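Local atomic coordinates of aac(6')-Ii (Enterococcus faecium, PDB entry 1N71), a protein that binds coenzyme A and, as a GNAT-family aminoglycoside 6'-N-acetyltransferase, probably transfers acetyl groups from acetyl-CoA to aminoglycoside antibiotics, giving resistance. Residues 1-5 against 90-94. Residues are numbered along the deposited sequence; the frame is centred on the assembly and turned at random.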
# COMPACT_ATOMS: atom_id res chain seq x y z
N MET A 1 -14.79 8.12 -28.90
CA MET A 1 -13.47 8.62 -28.41
C MET A 1 -12.50 7.46 -28.25
O MET A 1 -12.90 6.29 -28.28
CB MET A 1 -13.67 9.37 -27.09
CG MET A 1 -14.42 8.60 -26.03
SD MET A 1 -13.38 7.42 -25.19
CE MET A 1 -12.91 8.38 -23.80
N ILE A 2 -11.21 7.76 -28.07
CA ILE A 2 -10.22 6.71 -27.95
C ILE A 2 -9.42 6.63 -26.66
O ILE A 2 -9.15 7.64 -26.00
CB ILE A 2 -9.21 6.77 -29.12
CG1 ILE A 2 -8.34 8.02 -28.99
CG2 ILE A 2 -9.96 6.81 -30.45
CD1 ILE A 2 -7.22 8.08 -30.03
N ILE A 3 -9.03 5.41 -26.31
CA ILE A 3 -8.24 5.13 -25.12
C ILE A 3 -6.83 4.78 -25.59
O ILE A 3 -6.64 3.82 -26.34
CB ILE A 3 -8.80 3.93 -24.34
CG1 ILE A 3 -10.27 4.16 -23.99
CG2 ILE A 3 -7.97 3.69 -23.09
CD1 ILE A 3 -10.51 5.33 -23.08
N SER A 4 -5.83 5.55 -25.16
CA SER A 4 -4.46 5.28 -25.56
C SER A 4 -3.48 5.73 -24.49
O SER A 4 -3.87 6.33 -23.49
CB SER A 4 -4.15 6.00 -26.87
OG SER A 4 -4.14 7.41 -26.67
N GLU A 5 -2.20 5.45 -24.70
CA GLU A 5 -1.18 5.85 -23.74
C GLU A 5 -1.15 7.37 -23.71
O GLU A 5 -1.22 8.03 -24.74
CB GLU A 5 0.20 5.30 -24.14
CG GLU A 5 0.24 3.78 -24.28
CD GLU A 5 1.65 3.24 -24.44
OE1 GLU A 5 2.47 3.87 -25.14
OE2 GLU A 5 1.93 2.16 -23.87
N ARG A 90 -13.08 0.65 -20.13
CA ARG A 90 -12.08 0.68 -21.19
C ARG A 90 -10.71 1.10 -20.66
O ARG A 90 -9.68 0.58 -21.11
CB ARG A 90 -12.57 1.61 -22.30
CG ARG A 90 -13.89 1.12 -22.89
CD ARG A 90 -14.52 2.14 -23.81
NE ARG A 90 -13.69 2.39 -24.98
CZ ARG A 90 -13.94 3.33 -25.88
NH1 ARG A 90 -15.00 4.12 -25.73
NH2 ARG A 90 -13.14 3.48 -26.92
N LEU A 91 -10.68 2.01 -19.70
CA LEU A 91 -9.41 2.45 -19.12
C LEU A 91 -8.77 1.32 -18.31
O LEU A 91 -7.57 1.07 -18.41
CB LEU A 91 -9.61 3.66 -18.20
CG LEU A 91 -9.88 5.01 -18.87
CD1 LEU A 91 -10.17 6.07 -17.80
CD2 LEU A 91 -8.67 5.41 -19.71
N VAL A 92 -9.57 0.63 -17.51
CA VAL A 92 -9.04 -0.47 -16.70
C VAL A 92 -8.52 -1.59 -17.59
O VAL A 92 -7.43 -2.11 -17.36
CB VAL A 92 -10.10 -1.00 -15.74
CG1 VAL A 92 -9.62 -2.28 -15.07
CG2 VAL A 92 -10.40 0.06 -14.69
N ASN A 93 -9.29 -1.96 -18.60
CA ASN A 93 -8.85 -3.03 -19.50
C ASN A 93 -7.58 -2.66 -20.25
O ASN A 93 -6.72 -3.52 -20.49
CB ASN A 93 -9.97 -3.38 -20.49
CG ASN A 93 -11.13 -4.09 -19.82
OD1 ASN A 93 -10.94 -4.94 -18.95
ND2 ASN A 93 -12.35 -3.75 -20.23
N TYR A 94 -7.44 -1.39 -20.62
CA TYR A 94 -6.24 -0.96 -21.33
C TYR A 94 -5.06 -0.99 -20.36
O TYR A 94 -3.96 -1.40 -20.71
CB TYR A 94 -6.43 0.45 -21.89
CG TYR A 94 -5.40 0.86 -22.92
CD1 TYR A 94 -4.12 1.26 -22.55
CD2 TYR A 94 -5.70 0.83 -24.28
CE1 TYR A 94 -3.17 1.62 -23.50
CE2 TYR A 94 -4.76 1.20 -25.24
CZ TYR A 94 -3.50 1.59 -24.84
OH TYR A 94 -2.56 1.96 -25.78
O HOH W 1 -16.24 5.54 -28.01
O HOH W 2 -1.17 4.16 -27.18
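Ile-3 lies over one turn of the helix, its side chain touching Arg-90, Leu-91 and Tyr-94: CG1 is 3.8 Å from Arg-90 CB, CD1 3.8 Å from Leu-91 CD2, and CG2 3.8 Å from Tyr-94 CB. Arg-90 and Tyr-94, one helical turn apart, reach from this apolar centre toward opposite ends of segment 1-5. Arg-90 NH2 donates a hydrogen bond to Met-1 O at 3.1 Å, and a water joins Arg-90 NH1 to Met-1 N. Tyr-94 CE2 lies 3.4 Å from Ile-3 O, and a second water links Tyr-94 OH to Glu-5 N. Polar links thus flank the apolar contact. Strand 2-5 borders strand 46-52 at the sheet edge, and Leu-91 also packs on Ile-60 and on Leu-76, a CoA-binding residue. The axes of strand 2-5 and helix segment 90-94 cross at -33°, 8.9 Å apart at closest, an α/β packing in the GNAT fold, where CoA-binding Lys-84 to Gln-86 lead into helix 87-101, whose first turn holds Gly-88 and Thr-89, also CoA-binding.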